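Alpha-pyrone synthesis polyketide synthase-like Pks18 (PDB 1TED) probably makes tri- and tetraketide alpha-pyrones by extending medium- and long-chain aliphatic acyl-CoA starters with malonyl-CoA, as a homodimeric type III polyketide synthase. Local coordinates at residues H107-H112 with V200-C205; H112-A117 with D152-K157; W298-Q303 with G385-I390. All blocks are in the same frame, centred on the assembly; numbering follows the deposited sequence.

Interaction 1: residues H107-H112 with V200-C205; sequences HLFYEH and VCIELC. With MYR (myristic acid), chain E.
Phe109 of helix 102-125 and Leu204 of strand 196-204 meet with their side chains at about a right angle. Leu204 CB lies oblique to the ring, neither over it nor at its rim, 3.7 Å from Phe109 CD1. The phenylalanine CG lies anti to the backbone N (chi1 167°), which swings the ring towards the strand although CB itself sets off to one side. The far end of the same ring reaches Ile202, with CZ 4.3 Å from CG2. Leu204 CD2 reaches the helix backbone, 3.5 Å from Phe109 O, and also His112, whose CB lies 3.8 Å away. The imidazole itself turns back along the helix. Its ND1 makes a weak bond to Leu108 O, which lies in the ring plane at the edge.

The helix is laid across one face of the sheet, at 128° to the strand, as part of the layered thiolase fold. At the end of the strand the bound myristic acid runs by Cys205, with its C5 3.6 Å from Cys205 CB. The carboxylate of Glu203 is satisfied by Ser349, Ser143 and Thr144. The touching side-chain atoms are all carbon, so the contact depends on close fit and burial.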
# COMPACT_ATOMS: atom_id res chain seq x y z
N HIS A 107 -10.33 14.91 0.80
CA HIS A 107 -10.77 15.50 -0.46
C HIS A 107 -9.81 16.66 -0.70
O HIS A 107 -9.37 16.91 -1.83
CB HIS A 107 -12.22 16.01 -0.38
CG HIS A 107 -13.25 14.96 -0.66
ND1 HIS A 107 -13.33 14.31 -1.88
CD2 HIS A 107 -14.22 14.42 0.12
CE1 HIS A 107 -14.30 13.41 -1.83
NE2 HIS A 107 -14.86 13.46 -0.63
N LEU A 108 -9.46 17.37 0.36
CA LEU A 108 -8.52 18.47 0.21
C LEU A 108 -7.20 17.91 -0.30
O LEU A 108 -6.53 18.53 -1.13
CB LEU A 108 -8.29 19.20 1.54
CG LEU A 108 -8.83 20.63 1.64
CD1 LEU A 108 -8.27 21.27 2.91
CD2 LEU A 108 -8.41 21.45 0.41
N PHE A 109 -6.84 16.73 0.19
CA PHE A 109 -5.60 16.08 -0.23
C PHE A 109 -5.68 15.79 -1.73
O PHE A 109 -4.78 16.14 -2.49
CB PHE A 109 -5.39 14.77 0.54
CG PHE A 109 -4.32 13.88 -0.04
CD1 PHE A 109 -2.98 14.03 0.33
CD2 PHE A 109 -4.64 12.92 -1.00
CE1 PHE A 109 -1.99 13.23 -0.24
CE2 PHE A 109 -3.65 12.12 -1.57
CZ PHE A 109 -2.33 12.27 -1.19
N TYR A 110 -6.76 15.14 -2.14
CA TYR A 110 -6.92 14.79 -3.54
C TYR A 110 -6.84 16.01 -4.43
O TYR A 110 -6.11 16.02 -5.41
CB TYR A 110 -8.26 14.08 -3.76
CG TYR A 110 -8.43 13.52 -5.16
CD1 TYR A 110 -7.81 12.33 -5.54
CD2 TYR A 110 -9.20 14.19 -6.10
CE1 TYR A 110 -7.97 11.81 -6.82
CE2 TYR A 110 -9.37 13.68 -7.40
CZ TYR A 110 -8.75 12.49 -7.74
OH TYR A 110 -8.91 12.00 -9.01
N GLU A 111 -7.61 17.03 -4.09
CA GLU A 111 -7.65 18.27 -4.87
C GLU A 111 -6.27 18.85 -5.17
O GLU A 111 -6.00 19.26 -6.30
CB GLU A 111 -8.51 19.30 -4.15
CG GLU A 111 -8.74 20.59 -4.92
CD GLU A 111 -9.47 21.63 -4.08
OE1 GLU A 111 -10.40 21.24 -3.34
OE2 GLU A 111 -9.11 22.83 -4.17
N HIS A 112 -5.39 18.89 -4.17
CA HIS A 112 -4.05 19.44 -4.38
C HIS A 112 -3.00 18.41 -4.80
O HIS A 112 -2.03 18.76 -5.47
CB HIS A 112 -3.54 20.16 -3.12
CG HIS A 112 -4.24 21.45 -2.84
ND1 HIS A 112 -5.37 21.53 -2.06
CD2 HIS A 112 -3.98 22.71 -3.26
CE1 HIS A 112 -5.78 22.78 -2.01
NE2 HIS A 112 -4.96 23.52 -2.73
N VAL A 200 5.84 7.17 -7.59
CA VAL A 200 5.42 8.50 -7.21
C VAL A 200 5.14 8.60 -5.71
O VAL A 200 4.33 7.86 -5.16
CB VAL A 200 4.14 8.91 -8.01
CG1 VAL A 200 3.68 10.30 -7.62
CG2 VAL A 200 4.42 8.87 -9.50
N CYS A 201 5.86 9.51 -5.06
CA CYS A 201 5.68 9.75 -3.64
C CYS A 201 5.11 11.16 -3.54
O CYS A 201 5.68 12.11 -4.07
CB CYS A 201 7.03 9.65 -2.91
SG CYS A 201 7.86 8.05 -3.11
N ILE A 202 3.96 11.28 -2.89
CA ILE A 202 3.29 12.57 -2.77
C ILE A 202 2.90 12.75 -1.31
O ILE A 202 2.21 11.92 -0.72
CB ILE A 202 2.02 12.61 -3.67
CG1 ILE A 202 1.21 13.89 -3.40
CG2 ILE A 202 1.17 11.37 -3.44
CD1 ILE A 202 1.77 15.13 -4.07
N GLU A 203 3.35 13.85 -0.72
CA GLU A 203 3.05 14.06 0.68
C GLU A 203 2.52 15.46 0.92
O GLU A 203 3.18 16.46 0.62
CB GLU A 203 4.32 13.78 1.49
CG GLU A 203 4.12 12.89 2.71
CD GLU A 203 3.74 11.44 2.39
OE1 GLU A 203 4.59 10.70 1.83
OE2 GLU A 203 2.60 11.04 2.69
N LEU A 204 1.30 15.52 1.45
CA LEU A 204 0.63 16.78 1.74
C LEU A 204 0.26 16.89 3.21
O LEU A 204 -0.88 16.64 3.60
CB LEU A 204 -0.64 16.90 0.89
CG LEU A 204 -0.50 17.63 -0.45
CD1 LEU A 204 0.72 17.15 -1.18
CD2 LEU A 204 -1.77 17.41 -1.27
N CYS A 205 1.25 17.27 4.02
CA CYS A 205 1.05 17.43 5.45
C CYS A 205 0.16 18.62 5.79
O CYS A 205 -0.72 18.52 6.64
CB CYS A 205 2.41 17.58 6.15
SG CYS A 205 3.52 16.15 6.01
C1 MYR E . 2.20 24.93 9.93
O1 MYR E . 2.74 25.83 9.30
O2 MYR E . 2.26 24.93 11.16
C2 MYR E . 1.45 23.81 9.19
C3 MYR E . 2.18 22.47 9.35
C4 MYR E . 1.46 21.36 8.59
C5 MYR E . 2.15 20.01 8.77
C6 MYR E . 2.10 19.52 10.22
C7 MYR E . 0.69 19.12 10.66
C8 MYR E . 0.18 17.88 9.94
C9 MYR E . 1.03 16.64 10.25
C10 MYR E . 0.59 15.45 9.41
C11 MYR E . 1.47 14.23 9.68
C12 MYR E . 1.07 13.05 8.80
C13 MYR E . 2.02 11.87 9.02
C14 MYR E . 1.65 10.69 8.12

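Interaction 2: residues H112-A117 with D152-K157; sequences HAVPLA and DVAIVK
Val114 meets Ala154 through CG1, the branch that chi1 of 174° sets anti to the backbone N. In Ile155 it is CG1 that lies anti to the carbonyl carbon (chi1 -67°), and chi2 of -178° stretches the chain out, so that CD1 reaches Ala117.

Two apolar touches follow. Val114 CG1 lies 3.9 Å from Ala154 CB, a branched side chain against a single methyl. One turn further along helix 102-125 the roles are reversed: there Ala117 supplies the methyl, and its CB lies 4.1 Å from Ile155 CD1. Each helix thus offers one alanine and one larger residue. The CA atoms of Val114 and Ala154 are 6.7 Å apart, which the small alanine side chain allows. The touching groups are hydrocarbon throughout.

Helix 102-125 is kinked here, since Pro115 has no N-H to bond to the turn before. Ala113 and Leu116 of this helix rest on strand 196-204. On helix 151-159, Asp152 forms a salt bridge to Arg167, and Lys157 forms one to Glu261 of the second subunit. Val153, Val156 and Lys157 pack against that subunit, while Ala154 and Ile155 meet helix 102-125. Both helices lie on the same face of the sheet, as part of one layer of the alpha-beta-alpha-beta-alpha thiolase fold, here in the N-terminal half of a chalcone synthase-like subunit.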
# COMPACT_ATOMS: atom_id res chain seq x y z
N HIS A 112 -5.39 18.89 -4.17
CA HIS A 112 -4.05 19.44 -4.38
C HIS A 112 -3.00 18.41 -4.80
O HIS A 112 -2.03 18.76 -5.47
CB HIS A 112 -3.54 20.16 -3.12
CG HIS A 112 -4.24 21.45 -2.84
ND1 HIS A 112 -5.37 21.53 -2.06
CD2 HIS A 112 -3.98 22.71 -3.26
CE1 HIS A 112 -5.78 22.78 -2.01
NE2 HIS A 112 -4.96 23.52 -2.73
N ALA A 113 -3.19 17.15 -4.41
CA ALA A 113 -2.21 16.12 -4.75
C ALA A 113 -2.16 15.81 -6.25
O ALA A 113 -1.07 15.70 -6.83
CB ALA A 113 -2.49 14.85 -3.94
N VAL A 114 -3.33 15.69 -6.87
CA VAL A 114 -3.43 15.36 -8.29
C VAL A 114 -2.60 16.27 -9.20
O VAL A 114 -1.73 15.78 -9.93
CB VAL A 114 -4.91 15.38 -8.75
CG1 VAL A 114 -4.99 15.18 -10.27
CG2 VAL A 114 -5.70 14.31 -8.01
N PRO A 115 -2.85 17.59 -9.18
CA PRO A 115 -2.10 18.52 -10.03
C PRO A 115 -0.59 18.38 -9.85
O PRO A 115 0.17 18.33 -10.83
CB PRO A 115 -2.59 19.89 -9.55
CG PRO A 115 -3.97 19.61 -9.10
CD PRO A 115 -3.86 18.30 -8.38
N LEU A 116 -0.16 18.33 -8.59
CA LEU A 116 1.25 18.22 -8.27
C LEU A 116 1.89 16.90 -8.71
O LEU A 116 2.99 16.90 -9.25
CB LEU A 116 1.47 18.41 -6.77
CG LEU A 116 2.93 18.38 -6.30
CD1 LEU A 116 3.71 19.50 -6.96
CD2 LEU A 116 2.97 18.52 -4.80
N ALA A 117 1.19 15.79 -8.49
CA ALA A 117 1.71 14.47 -8.87
C ALA A 117 1.73 14.30 -10.39
O ALA A 117 2.67 13.72 -10.93
CB ALA A 117 0.89 13.36 -8.21
N ASP A 152 -3.24 7.78 -7.98
CA ASP A 152 -2.70 6.86 -8.98
C ASP A 152 -3.59 6.77 -10.23
O ASP A 152 -3.10 6.83 -11.36
CB ASP A 152 -2.48 5.46 -8.38
CG ASP A 152 -3.78 4.76 -8.00
OD1 ASP A 152 -4.60 5.34 -7.25
OD2 ASP A 152 -3.97 3.61 -8.44
N VAL A 153 -4.90 6.63 -10.03
CA VAL A 153 -5.81 6.56 -11.17
C VAL A 153 -5.71 7.83 -12.04
O VAL A 153 -5.64 7.74 -13.27
CB VAL A 153 -7.28 6.37 -10.70
CG1 VAL A 153 -8.22 6.53 -11.86
CG2 VAL A 153 -7.45 4.99 -10.08
N ALA A 154 -5.70 8.99 -11.41
CA ALA A 154 -5.61 10.27 -12.13
C ALA A 154 -4.32 10.43 -12.93
O ALA A 154 -4.32 11.07 -13.98
CB ALA A 154 -5.77 11.44 -11.15
N ILE A 155 -3.22 9.85 -12.44
CA ILE A 155 -1.94 9.93 -13.15
C ILE A 155 -2.03 9.17 -14.49
O ILE A 155 -1.64 9.68 -15.54
CB ILE A 155 -0.80 9.32 -12.30
CG1 ILE A 155 -0.55 10.20 -11.06
CG2 ILE A 155 0.47 9.21 -13.13
CD1 ILE A 155 0.59 9.74 -10.15
N VAL A 156 -2.56 7.95 -14.44
CA VAL A 156 -2.72 7.13 -15.64
C VAL A 156 -3.62 7.85 -16.65
O VAL A 156 -3.31 7.91 -17.84
CB VAL A 156 -3.34 5.75 -15.27
CG1 VAL A 156 -3.72 4.96 -16.54
CG2 VAL A 156 -2.36 4.96 -14.42
N LYS A 157 -4.73 8.39 -16.16
CA LYS A 157 -5.66 9.11 -17.03
C LYS A 157 -5.05 10.40 -17.57
O LYS A 157 -5.15 10.68 -18.76
CB LYS A 157 -6.96 9.42 -16.28
CG LYS A 157 -7.85 8.20 -16.06
CD LYS A 157 -9.22 8.58 -15.55
CE LYS A 157 -10.15 7.38 -15.51
NZ LYS A 157 -11.55 7.80 -15.30

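Interaction 3: residues W298-Q303 with G385-I390; sequences WDNGLQ and GMLFDI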
# COMPACT_ATOMS: atom_id res chain seq x y z
N TRP A 298 29.00 -4.77 4.04
CA TRP A 298 29.86 -5.94 4.05
C TRP A 298 29.40 -6.93 2.98
O TRP A 298 30.21 -7.53 2.30
CB TRP A 298 29.86 -6.64 5.41
CG TRP A 298 30.89 -7.75 5.49
CD1 TRP A 298 32.20 -7.63 5.86
CD2 TRP A 298 30.69 -9.13 5.14
NE1 TRP A 298 32.83 -8.85 5.76
CE2 TRP A 298 31.93 -9.78 5.32
CE3 TRP A 298 29.59 -9.87 4.69
CZ2 TRP A 298 32.09 -11.15 5.07
CZ3 TRP A 298 29.75 -11.23 4.45
CH2 TRP A 298 31.00 -11.86 4.63
N ASP A 299 28.08 -7.09 2.84
CA ASP A 299 27.55 -8.00 1.83
C ASP A 299 28.01 -7.55 0.45
O ASP A 299 28.08 -8.34 -0.48
CB ASP A 299 26.01 -8.01 1.84
CG ASP A 299 25.44 -8.71 3.05
OD1 ASP A 299 26.01 -9.74 3.48
OD2 ASP A 299 24.40 -8.25 3.57
N ASN A 300 28.32 -6.26 0.31
CA ASN A 300 28.77 -5.74 -0.97
C ASN A 300 30.25 -5.38 -0.97
O ASN A 300 30.68 -4.55 -1.76
CB ASN A 300 27.94 -4.53 -1.37
CG ASN A 300 26.46 -4.82 -1.39
OD1 ASN A 300 25.83 -4.94 -0.34
ND2 ASN A 300 25.90 -4.95 -2.57
N GLY A 301 31.01 -6.02 -0.08
CA GLY A 301 32.45 -5.79 -0.01
C GLY A 301 32.88 -4.38 0.32
O GLY A 301 33.93 -3.92 -0.15
N LEU A 302 32.10 -3.70 1.15
CA LEU A 302 32.39 -2.33 1.52
C LEU A 302 32.28 -2.08 3.02
O LEU A 302 31.69 -2.87 3.76
CB LEU A 302 31.44 -1.39 0.78
CG LEU A 302 31.48 -1.43 -0.75
CD1 LEU A 302 30.18 -0.85 -1.32
CD2 LEU A 302 32.69 -0.67 -1.24
N GLN A 303 32.85 -0.96 3.44
CA GLN A 303 32.83 -0.51 4.83
C GLN A 303 32.25 0.89 4.73
O GLN A 303 32.13 1.44 3.64
CB GLN A 303 34.23 -0.35 5.41
CG GLN A 303 35.21 -1.47 5.20
CD GLN A 303 36.61 -1.01 5.55
OE1 GLN A 303 36.80 -0.33 6.56
NE2 GLN A 303 37.59 -1.37 4.73
N GLY A 385 16.52 1.33 3.29
CA GLY A 385 17.55 1.99 2.51
C GLY A 385 18.06 1.22 1.30
O GLY A 385 17.51 0.18 0.93
N MET A 386 19.12 1.75 0.70
CA MET A 386 19.72 1.13 -0.48
C MET A 386 21.16 1.57 -0.69
O MET A 386 21.56 2.64 -0.22
CB MET A 386 18.91 1.52 -1.73
CG MET A 386 19.16 2.95 -2.23
SD MET A 386 18.47 3.33 -3.88
CE MET A 386 18.26 5.08 -3.80
N LEU A 387 21.93 0.73 -1.38
CA LEU A 387 23.30 1.04 -1.75
C LEU A 387 23.14 1.46 -3.21
O LEU A 387 22.39 0.81 -3.94
CB LEU A 387 24.22 -0.19 -1.67
CG LEU A 387 25.63 -0.00 -2.27
CD1 LEU A 387 26.42 1.01 -1.44
CD2 LEU A 387 26.38 -1.33 -2.29
N PHE A 388 23.80 2.53 -3.64
CA PHE A 388 23.64 2.96 -5.02
C PHE A 388 24.88 3.59 -5.64
O PHE A 388 25.82 3.98 -4.93
CB PHE A 388 22.46 3.94 -5.11
CG PHE A 388 22.68 5.24 -4.40
CD1 PHE A 388 23.36 6.29 -5.02
CD2 PHE A 388 22.22 5.43 -3.10
CE1 PHE A 388 23.58 7.50 -4.36
CE2 PHE A 388 22.44 6.63 -2.43
CZ PHE A 388 23.12 7.67 -3.06
N ASP A 389 24.87 3.68 -6.96
CA ASP A 389 25.96 4.27 -7.74
C ASP A 389 25.42 5.39 -8.66
O ASP A 389 24.42 5.20 -9.35
CB ASP A 389 26.63 3.21 -8.62
CG ASP A 389 27.78 2.51 -7.93
OD1 ASP A 389 28.03 2.77 -6.73
OD2 ASP A 389 28.45 1.69 -8.59
N ILE A 390 26.07 6.55 -8.64
CA ILE A 390 25.69 7.64 -9.53
C ILE A 390 26.81 7.76 -10.56
O ILE A 390 27.98 7.99 -10.22
CB ILE A 390 25.57 9.00 -8.79
CG1 ILE A 390 24.44 8.96 -7.75
CG2 ILE A 390 25.25 10.11 -9.81
CD1 ILE A 390 24.33 10.24 -6.93
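At 298-303 the last turn of helix 281-299 gives way to a loop that passes strand 382-390, with the CA atoms of Asn300 and Leu387 8.7 Å apart. Leu387 is the one residue of the strand segment that touches the turn. Its CG stands anti to the backbone N (chi1 170°), and the two methyls are directed at the turn. CD2 carries most of the contact. It lies 3.6 Å from Asn300 CG and 3.7 Å from Asn300 CB, so the methyl rests against the root of the amide group. The two side chains come from opposite directions and meet between the segments. Leu302 approaches beside the asparagine, on a slanting course. Its CD1 is 4.0 Å from Leu387 CD2 and 4.2 Å from Leu387 CD1, so both methyls of the strand leucine are met by this one.

The turn is a Schellman motif. Gly301 is its C-prime residue, with a positive phi of 61° that favours glycine. Gly301 N bonds to Trp298 O at 2.9 Å, and Leu302 N bonds back to Leu297 O. This wrap of the chain brings Asn300 and Leu302 round to the same leucine. In the layered thiolase fold helices cover the sheets, and here the end of the helix packs on strand 382-390, which lies between strands 247-256 and 370-378.

Leu387 is buried further by Met296 and Leu297 of the helix and by Ile307. Its own backbone is bonded to Ser251 of strand 247-256. Two residues on, Asp389 has its carboxylate in a salt bridge to Arg250 and a hydrogen bond to Thr371, which belong to the two neighbouring strands.

From the N terminus, helix 102-125 comes first and serves two contacts. Its 107-112 part is met by strand 196-204, so interaction 1 closes a loop of 87 residues. Inside that loop, the next turns of the helix meet helix 151-159, and interaction 2 closes a shorter one of 34 residues. The two share His112, and their centres are 9 Å apart. Leu204 CD2 and Ala113 N touch at 3.5 Å. Interaction 3 opens only later, in series with the first two and on the opposite side of the chain's centre. It closes a loop of 81 residues in the C-terminal half, between the end of helix 281-299 and strand 382-390. Strands 196-204 and 382-390 belong to the same mixed beta sheet.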